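Local coordinates for protein proline dehydrogenase (Bradyrhizobium japonicum USDA 110, PDB 3HAZ) that probably oxidises proline to glutamate in two steps, through an FAD-dependent proline dehydrogenase and an NAD-dependent 1-pyrroline-5-carboxylate dehydrogenase joined in one chain, at residues A[781-784]-A[785-789]; A[772-775]-A[776-779]; A[324-327]-A[328-332]; A[264-267]-A[268-271]; A[29-32]-A[33-37]. All blocks are in the same frame, centred on the assembly; numbering follows the deposited sequence.

Interaction 1: residues A[781-784]-A[785-789]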
# COMPACT_ATOMS: atom_id res chain seq x y z
N ASP A 781 17.31 44.72 0.58
CA ASP A 781 16.55 44.15 1.68
C ASP A 781 16.49 45.09 2.89
O ASP A 781 15.53 45.04 3.66
CB ASP A 781 17.12 42.79 2.09
CG ASP A 781 16.93 41.74 1.01
OD1 ASP A 781 16.08 41.95 0.12
OD2 ASP A 781 17.63 40.71 1.06
N VAL A 782 17.52 45.92 3.05
CA VAL A 782 17.53 46.89 4.14
C VAL A 782 16.57 48.02 3.81
O VAL A 782 15.79 48.46 4.66
CB VAL A 782 18.93 47.47 4.41
CG1 VAL A 782 18.83 48.78 5.19
CG2 VAL A 782 19.79 46.46 5.17
N VAL A 783 16.61 48.48 2.56
CA VAL A 783 15.72 49.56 2.14
C VAL A 783 14.25 49.14 2.28
O VAL A 783 13.43 49.89 2.79
CB VAL A 783 16.04 50.03 0.70
CG1 VAL A 783 14.88 50.83 0.12
CG2 VAL A 783 17.32 50.87 0.69
N THR A 784 13.95 47.93 1.84
CA THR A 784 12.60 47.38 1.95
C THR A 784 12.16 47.22 3.40
O THR A 784 11.11 47.72 3.81
CB THR A 784 12.50 46.00 1.25
OG1 THR A 784 12.62 46.18 -0.16
CG2 THR A 784 11.17 45.35 1.57
N SER A 785 12.98 46.52 4.18
CA SER A 785 12.67 46.22 5.57
C SER A 785 12.49 47.46 6.45
O SER A 785 11.68 47.46 7.38
CB SER A 785 13.74 45.30 6.17
OG SER A 785 13.84 44.10 5.44
N ALA A 786 13.25 48.52 6.18
CA ALA A 786 13.23 49.68 7.07
C ALA A 786 12.31 50.82 6.62
O ALA A 786 11.79 51.59 7.45
CB ALA A 786 14.65 50.21 7.28
N PHE A 787 12.11 50.94 5.31
CA PHE A 787 11.45 52.12 4.76
C PHE A 787 10.12 51.83 4.06
O PHE A 787 9.30 52.73 3.90
CB PHE A 787 12.39 52.88 3.81
CG PHE A 787 13.71 53.23 4.42
CD1 PHE A 787 13.77 53.76 5.70
CD2 PHE A 787 14.89 53.03 3.72
CE1 PHE A 787 14.99 54.09 6.27
CE2 PHE A 787 16.12 53.36 4.29
CZ PHE A 787 16.16 53.90 5.57
N ARG A 788 9.91 50.58 3.64
CA ARG A 788 8.63 50.16 3.08
C ARG A 788 7.50 50.47 4.06
O ARG A 788 7.64 50.26 5.26
CB ARG A 788 8.65 48.66 2.77
CG ARG A 788 7.29 48.06 2.44
CD ARG A 788 6.95 48.21 0.97
NE ARG A 788 8.01 47.68 0.11
CZ ARG A 788 7.98 46.49 -0.48
NH1 ARG A 788 6.93 45.70 -0.32
NH2 ARG A 788 8.99 46.11 -1.24
N SER A 789 6.39 50.97 3.53
CA SER A 789 5.25 51.37 4.36
C SER A 789 5.66 52.43 5.37
O SER A 789 5.12 52.48 6.48
CB SER A 789 4.66 50.16 5.09
OG SER A 789 4.37 49.11 4.19
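Ser785, Ala786 and Phe787 give their backbone N-H groups to Asp781, Val782 and Val783 across the last turns of helix 775-787, with Ser785 N 3.0 Å from Asp781 O; Arg788 is the first residue to leave helical angles. This is the crossover helix of the beta-alpha-beta unit between strands 765-769 and 797-803 in the aldehyde dehydrogenase part, with Val782 and Ala786 on Leu797. The Ser785 hydroxyl joins in: with OG beside its own backbone N (chi1 -58°), it folds back and donates to Asp781 O over 2.6 Å. That carbonyl therefore holds two donors, OG coming in 18° from the carbonyl plane and Ser785 N from well above it. OG also accepts from Met946 N, which ties this turn to a loop. With alanine here, Asp781 O would keep only the amide of these two donors, and Met946 N would probably be left without its acceptor. Val783 CG1 packs against Phe787 CD2 at 4.2 Å. Thr784 and Arg788 run side by side, the methyl CG2 lying over one face of the guanidinium, 3.6 Å from NH2. The chemistry thus divides: the Ser785 hydroxyl grips a helix carbonyl, whereas valine and phenylalanine bury carbon against helix 804-819.

Interaction 2: residues A[772-775]-A[776-779]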
# COMPACT_ATOMS: atom_id res chain seq x y z
N THR A 772 30.59 38.52 3.67
CA THR A 772 30.28 37.59 2.59
C THR A 772 28.92 37.89 1.96
O THR A 772 28.54 37.26 0.97
CB THR A 772 30.27 36.11 3.04
OG1 THR A 772 29.14 35.87 3.89
CG2 THR A 772 31.56 35.77 3.79
N ALA A 773 28.19 38.84 2.52
CA ALA A 773 26.88 39.18 1.96
C ALA A 773 27.08 40.04 0.72
O ALA A 773 28.00 40.85 0.67
CB ALA A 773 26.04 39.92 2.99
N LEU A 774 26.22 39.85 -0.27
CA LEU A 774 26.24 40.70 -1.46
C LEU A 774 25.69 42.09 -1.13
O LEU A 774 24.50 42.23 -0.82
CB LEU A 774 25.41 40.06 -2.58
CG LEU A 774 25.41 40.76 -3.93
CD1 LEU A 774 26.81 40.85 -4.49
CD2 LEU A 774 24.48 40.04 -4.90
N PRO A 775 26.54 43.12 -1.20
CA PRO A 775 26.09 44.46 -0.80
C PRO A 775 24.81 44.95 -1.51
O PRO A 775 23.99 45.60 -0.87
CB PRO A 775 27.29 45.36 -1.15
CG PRO A 775 28.47 44.44 -1.06
CD PRO A 775 27.97 43.12 -1.59
N GLU A 776 24.63 44.63 -2.79
CA GLU A 776 23.45 45.06 -3.54
C GLU A 776 22.16 44.44 -2.99
O GLU A 776 21.10 45.06 -3.04
CB GLU A 776 23.56 44.69 -5.02
CG GLU A 776 24.75 45.25 -5.75
CD GLU A 776 25.94 44.31 -5.72
OE1 GLU A 776 26.42 43.99 -4.61
OE2 GLU A 776 26.40 43.90 -6.81
N GLN A 777 22.24 43.20 -2.52
CA GLN A 777 21.06 42.53 -1.98
C GLN A 777 20.80 43.01 -0.56
O GLN A 777 19.64 43.19 -0.17
CB GLN A 777 21.22 41.01 -2.03
CG GLN A 777 21.28 40.43 -3.44
CD GLN A 777 20.03 40.74 -4.26
OE1 GLN A 777 20.08 40.77 -5.49
NE2 GLN A 777 18.92 40.98 -3.58
N VAL A 778 21.87 43.22 0.20
CA VAL A 778 21.73 43.83 1.52
C VAL A 778 21.01 45.16 1.39
O VAL A 778 20.09 45.46 2.15
CB VAL A 778 23.08 44.04 2.22
CG1 VAL A 778 22.90 44.88 3.49
CG2 VAL A 778 23.71 42.70 2.55
N ALA A 779 21.44 45.96 0.42
CA ALA A 779 20.87 47.30 0.29
C ALA A 779 19.39 47.21 -0.07
O ALA A 779 18.57 47.93 0.50
CB ALA A 779 21.65 48.14 -0.73
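Leu774 O meets Val778 N at 3.0 Å in a nearly straight bond (173° at the hydrogen), and a weaker bond from Gln777 N reaches the same oxygen. Next to it, Pro775 O takes Ala779 N at 2.9 Å. The Leu774 side chain has its CG anti to the backbone N (chi1 -175°), which spreads its two methyls over the first turn: CD1 lies 3.2 Å from Glu776 OE1 and CD2 3.5 Å from Gln777 CG. Glu776, bent at its second torsion, brings OE1 also within 3.5 Å of Pro775 CD. A glycine in place of Leu774 would probably open a gap between this turn and Leu453 of helix 452-463, and leave the Gln777 CG methylene without its leucine methyl. Ala773 CB, just before the N-cap, touches Val778 CG2 at 3.7 Å, and both side chains lie against His921 of strand 917-921. Farther out, Met810 and Met813 of helix 804-819 cover Pro775, and Arg202 touches Glu776 and Gln777. Leucine at the N-cap, proline at N1 and an apolar pair joining N' to N4 make a helix start of the hydrophobic-staple kind, here opening helix 775-787 of the aldehyde dehydrogenase part.

Interaction 3: residues A[324-327]-A[328-332]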
# COMPACT_ATOMS: atom_id res chain seq x y z
N ILE A 324 9.37 39.27 -31.13
CA ILE A 324 10.00 39.25 -32.44
C ILE A 324 9.16 40.04 -33.46
O ILE A 324 9.70 40.82 -34.24
CB ILE A 324 10.27 37.82 -32.92
CG1 ILE A 324 11.35 37.18 -32.05
CG2 ILE A 324 10.69 37.80 -34.38
CD1 ILE A 324 11.61 35.72 -32.37
N ASP A 325 7.85 39.84 -33.43
CA ASP A 325 6.95 40.61 -34.29
C ASP A 325 7.11 42.11 -34.03
O ASP A 325 7.15 42.91 -34.96
CB ASP A 325 5.49 40.23 -34.04
CG ASP A 325 5.15 38.82 -34.50
OD1 ASP A 325 5.88 38.27 -35.36
OD2 ASP A 325 4.15 38.26 -34.02
N TYR A 326 7.18 42.47 -32.75
CA TYR A 326 7.29 43.86 -32.34
C TYR A 326 8.61 44.47 -32.80
O TYR A 326 8.66 45.60 -33.30
CB TYR A 326 7.16 43.97 -30.81
CG TYR A 326 7.35 45.36 -30.26
CD1 TYR A 326 6.28 46.25 -30.18
CD2 TYR A 326 8.59 45.79 -29.81
CE1 TYR A 326 6.44 47.52 -29.67
CE2 TYR A 326 8.76 47.06 -29.30
CZ TYR A 326 7.69 47.93 -29.24
OH TYR A 326 7.86 49.20 -28.74
N VAL A 327 9.69 43.71 -32.63
CA VAL A 327 11.01 44.18 -33.02
C VAL A 327 11.09 44.37 -34.54
O VAL A 327 11.66 45.36 -35.01
CB VAL A 327 12.12 43.22 -32.54
CG1 VAL A 327 13.47 43.63 -33.13
CG2 VAL A 327 12.18 43.23 -31.02
N ASP A 328 10.50 43.45 -35.29
CA ASP A 328 10.49 43.57 -36.75
C ASP A 328 9.71 44.81 -37.20
O ASP A 328 10.17 45.55 -38.07
CB ASP A 328 9.90 42.33 -37.41
CG ASP A 328 10.07 42.34 -38.92
OD1 ASP A 328 11.22 42.52 -39.39
OD2 ASP A 328 9.06 42.19 -39.65
N ALA A 329 8.54 45.03 -36.61
CA ALA A 329 7.73 46.20 -36.94
C ALA A 329 8.48 47.48 -36.61
O ALA A 329 8.40 48.47 -37.34
CB ALA A 329 6.41 46.15 -36.20
N LEU A 330 9.20 47.45 -35.50
CA LEU A 330 10.03 48.57 -35.08
C LEU A 330 11.07 48.85 -36.16
O LEU A 330 11.28 49.99 -36.57
CB LEU A 330 10.72 48.19 -33.77
CG LEU A 330 10.90 49.23 -32.66
CD1 LEU A 330 9.66 50.10 -32.52
CD2 LEU A 330 11.22 48.52 -31.36
N ALA A 331 11.71 47.78 -36.64
CA ALA A 331 12.75 47.91 -37.65
C ALA A 331 12.20 48.49 -38.96
O ALA A 331 12.80 49.38 -39.55
CB ALA A 331 13.42 46.57 -37.89
N ARG A 332 11.05 47.98 -39.40
CA ARG A 332 10.45 48.46 -40.64
C ARG A 332 9.98 49.90 -40.50
O ARG A 332 10.16 50.71 -41.41
CB ARG A 332 9.28 47.57 -41.07
CG ARG A 332 9.62 46.10 -41.24
CD ARG A 332 8.48 45.34 -41.93
NE ARG A 332 7.17 45.88 -41.59
CZ ARG A 332 6.37 45.40 -40.64
NH1 ARG A 332 5.20 45.97 -40.41
NH2 ARG A 332 6.75 44.36 -39.91
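Ile324 O takes the N-H of Asp328 at 2.9 Å, the first of four consecutive helical bonds. Asp325 comes next: its carbonyl receives Ala329 N at 3.0 Å, and its carboxylate OD1 makes a salt bridge to Lys382. Tyr326 has its ring swung anti to the backbone N (chi1 177°), which carries it along the helix toward Leu330; ring atom CE2 meets the methyl CD2 of Leu330 at 3.5 Å, the methyl approaching obliquely. Ala295 of helix 287-298 touches both of these side chains. Val327 faces the barrel, set against Leu311 and Ile313 on one strand and Leu338 and Val340 on the next, and its carbonyl accepts Ala331 N. The helix is thus the middle of a beta-alpha-beta unit in the proline dehydrogenase TIM barrel. One turn on, Arg332 NH2 makes a salt bridge back to Asp328 OD2 at 3.2 Å, the oxygen lying in the guanidinium plane but met from above the carboxylate. The chemistry is two-sided: Val327 holds the helix to the strands and Tyr326 and Leu330 hold it to helix 287-298 by carbon contacts, whereas each acid has a basic partner, probably easing the repulsion between Asp325 OD1 and Asp328 OD2, 6.6 Å apart.

Interaction 4: residues A[264-267]-A[268-271]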
# COMPACT_ATOMS: atom_id res chain seq x y z
N LEU A 264 20.69 56.36 -25.41
CA LEU A 264 20.94 56.98 -26.71
C LEU A 264 22.40 57.43 -26.83
O LEU A 264 23.05 57.18 -27.84
CB LEU A 264 20.00 58.17 -26.93
CG LEU A 264 20.20 58.91 -28.26
CD1 LEU A 264 20.16 57.94 -29.43
CD2 LEU A 264 19.17 60.01 -28.43
N ASP A 265 22.91 58.09 -25.80
CA ASP A 265 24.29 58.54 -25.77
C ASP A 265 25.25 57.37 -26.00
O ASP A 265 26.18 57.46 -26.80
CB ASP A 265 24.59 59.23 -24.43
CG ASP A 265 25.95 59.92 -24.40
OD1 ASP A 265 26.80 59.65 -25.27
OD2 ASP A 265 26.17 60.73 -23.48
N LEU A 266 25.01 56.27 -25.29
CA LEU A 266 25.85 55.09 -25.45
C LEU A 266 25.74 54.48 -26.86
O LEU A 266 26.74 54.10 -27.44
CB LEU A 266 25.53 54.05 -24.37
CG LEU A 266 25.93 54.40 -22.93
CD1 LEU A 266 25.50 53.28 -21.97
CD2 LEU A 266 27.43 54.68 -22.79
N ALA A 267 24.53 54.40 -27.40
CA ALA A 267 24.32 53.89 -28.76
C ALA A 267 25.05 54.73 -29.80
O ALA A 267 25.63 54.20 -30.75
CB ALA A 267 22.82 53.83 -29.08
N GLN A 268 25.01 56.05 -29.62
CA GLN A 268 25.70 56.97 -30.52
C GLN A 268 27.21 56.74 -30.48
O GLN A 268 27.88 56.79 -31.51
CB GLN A 268 25.37 58.42 -30.15
CG GLN A 268 23.89 58.80 -30.28
CD GLN A 268 23.61 60.22 -29.82
OE1 GLN A 268 24.41 60.81 -29.08
NE2 GLN A 268 22.49 60.79 -30.26
N ARG A 269 27.74 56.49 -29.29
CA ARG A 269 29.17 56.25 -29.14
C ARG A 269 29.56 54.94 -29.82
O ARG A 269 30.65 54.84 -30.39
CB ARG A 269 29.54 56.21 -27.66
CG ARG A 269 29.58 57.58 -27.00
CD ARG A 269 29.43 57.46 -25.49
NE ARG A 269 29.52 58.75 -24.83
CZ ARG A 269 30.66 59.30 -24.43
NH1 ARG A 269 31.81 58.69 -24.64
NH2 ARG A 269 30.64 60.48 -23.83
N ALA A 270 28.68 53.95 -29.73
CA ALA A 270 28.90 52.66 -30.39
C ALA A 270 28.79 52.83 -31.90
O ALA A 270 29.59 52.28 -32.65
CB ALA A 270 27.88 51.64 -29.88
N LYS A 271 27.79 53.58 -32.34
CA LYS A 271 27.60 53.85 -33.76
C LYS A 271 28.86 54.48 -34.37
O LYS A 271 29.28 54.10 -35.46
CB LYS A 271 26.40 54.77 -33.98
CG LYS A 271 26.31 55.35 -35.39
CD LYS A 271 24.98 56.05 -35.62
CE LYS A 271 24.87 56.62 -37.02
NZ LYS A 271 25.59 57.92 -37.15
O HOH W 1 27.17 60.43 -27.72
O HOH W 2 28.40 61.86 -22.90
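Asp265 carries its carboxylate anti to the backbone N (chi1 -172°), and Arg269 starts with CG beside its own N (chi1 -75°) and then runs extended to NE; these torsions bring acid and base within bonding distance one turn apart. The result is an i to i+4 salt bridge on helix 252-272 of the proline dehydrogenase TIM barrel. Arg269 NE donates to Asp265 OD1 over 2.9 Å. The carboxylate oxygen sits at the guanidinium edge, close to its plane, but the arginine meets that oxygen from above the carboxylate plane; the two planes are turned 36° apart. Water 2 closes a second path, donating to Asp265 OD2 at 2.6 Å and accepting from Arg269 NH2 at 2.8 Å, so both carboxylate oxygens are engaged and the acid's rotation is probably restrained. Gln268 extends beyond CG and lays its amide across Leu264, with NE2 3.6 Å from Leu264 CG; that amide nitrogen bonds to Ser302 OG in a loop. Toward the strands, Leu266 and Ala270 rest on Phe277 of strand 276-279; the neighbouring helix 204-223 sets Phe211 against Asp265 and Leu266. The polar row thus runs along a flank of the helix, with the apolar side chains at the strand. Between the acid and the amide sits water 1, 2.6 Å from Asp265 OD1 and 3.1 Å from Gln268 OE1.

Interaction 5: residues A[29-32]-A[33-37]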
# COMPACT_ATOMS: atom_id res chain seq x y z
N SER A 29 7.16 21.56 -35.68
CA SER A 29 8.55 21.19 -35.43
C SER A 29 9.00 20.05 -36.33
O SER A 29 10.19 19.76 -36.43
CB SER A 29 8.75 20.77 -33.97
OG SER A 29 8.23 19.48 -33.73
N HIS A 30 8.04 19.40 -36.99
CA HIS A 30 8.33 18.22 -37.81
C HIS A 30 9.39 18.50 -38.86
O HIS A 30 9.40 19.56 -39.49
CB HIS A 30 7.06 17.68 -38.46
CG HIS A 30 7.31 16.60 -39.47
ND1 HIS A 30 7.50 15.28 -39.12
CD2 HIS A 30 7.40 16.64 -40.82
CE1 HIS A 30 7.69 14.56 -40.21
NE2 HIS A 30 7.64 15.36 -41.26
N LEU A 31 10.30 17.55 -39.02
CA LEU A 31 11.30 17.62 -40.08
C LEU A 31 11.36 16.30 -40.86
O LEU A 31 11.07 15.23 -40.32
CB LEU A 31 12.68 17.96 -39.51
CG LEU A 31 12.82 19.37 -38.94
CD1 LEU A 31 14.14 19.50 -38.20
CD2 LEU A 31 12.70 20.44 -40.04
N SER A 32 11.73 16.39 -42.13
CA SER A 32 11.84 15.21 -42.97
C SER A 32 13.01 14.34 -42.52
O SER A 32 13.91 14.82 -41.83
CB SER A 32 12.03 15.62 -44.44
OG SER A 32 13.11 16.52 -44.58
N PRO A 33 12.98 13.06 -42.88
CA PRO A 33 14.07 12.15 -42.50
C PRO A 33 15.46 12.64 -42.91
O PRO A 33 16.40 12.47 -42.14
CB PRO A 33 13.71 10.86 -43.24
CG PRO A 33 12.21 10.89 -43.30
CD PRO A 33 11.86 12.34 -43.52
N PRO A 34 15.60 13.24 -44.11
CA PRO A 34 16.93 13.72 -44.49
C PRO A 34 17.35 14.95 -43.68
O PRO A 34 18.54 15.15 -43.46
CB PRO A 34 16.77 14.10 -45.96
CG PRO A 34 15.54 13.35 -46.42
CD PRO A 34 14.65 13.32 -45.22
N GLN A 35 16.39 15.77 -43.28
CA GLN A 35 16.68 16.94 -42.46
C GLN A 35 17.19 16.49 -41.10
O GLN A 35 18.20 17.00 -40.60
CB GLN A 35 15.44 17.80 -42.28
CG GLN A 35 15.11 18.69 -43.47
CD GLN A 35 13.83 19.47 -43.27
OE1 GLN A 35 12.78 18.90 -42.97
NE2 GLN A 35 13.91 20.79 -43.43
N GLU A 36 16.48 15.55 -40.50
CA GLU A 36 16.84 14.99 -39.20
C GLU A 36 18.17 14.25 -39.24
O GLU A 36 18.93 14.25 -38.26
CB GLU A 36 15.74 14.04 -38.71
CG GLU A 36 14.44 14.73 -38.33
CD GLU A 36 14.62 15.72 -37.19
OE1 GLU A 36 15.57 15.55 -36.40
OE2 GLU A 36 13.82 16.67 -37.08
N ALA A 37 18.46 13.63 -40.38
CA ALA A 37 19.71 12.90 -40.57
C ALA A 37 20.91 13.84 -40.56
O ALA A 37 21.93 13.54 -39.95
CB ALA A 37 19.66 12.08 -41.85
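Ser32 and Glu36 join at the start of helix 33-50, where Glu36 N bonds to Ser32 O at 3.0 Å and the extended backbone of residues 30 to 32 gives way to helical angles at Pro33. The Gln35 side chain, extended beyond CG, folds back to the N-cap residue. Its OE1 accepts from Ser32 N at 2.8 Å, in the amide plane and on a lone pair, the bond bending little (163°). The Ser32 hydroxyl, set between the backbone N and carbonyl carbon (chi1 54°), gives OE1 a second bond of 2.9 Å from above that plane. Two donors on one oxygen probably keep the amide from flipping. Leu31 crosses the Gln35 and Glu36 chains at about a right angle: CD2 lies 3.3 Å from Gln35 OE1, and CD1 3.1 Å from Glu36 OE2. The other carboxylate oxygen, Glu36 OE1, pairs with Arg486 in a salt bridge, linking this N-terminal helix to a distant part of the chain. Pro33 and Pro34 have no N-H to offer at the first two helix positions. With serine at the N-cap and the N3 glutamine accepting its N-H, the arrangement meets one half of a capping box.

From the N terminus the contacts come in the order interaction 5, 4, 3, 2, 1. All run in series, and none nests within or crosses another, since each closes only a turn or two of helix and no long loop. Interaction 5 starts helix 33-50 at the periphery. Interactions 4 and 3 lie on two outer helices of the proline dehydrogenase barrel, their centres about 21 Å apart. Interactions 2 and 1 share helix 775-787 in the aldehyde dehydrogenase part, the first at its start and the second at its end, centres about 14 Å apart. Interaction 2 also reaches across to helix 452-463, so the two catalytic parts meet near it.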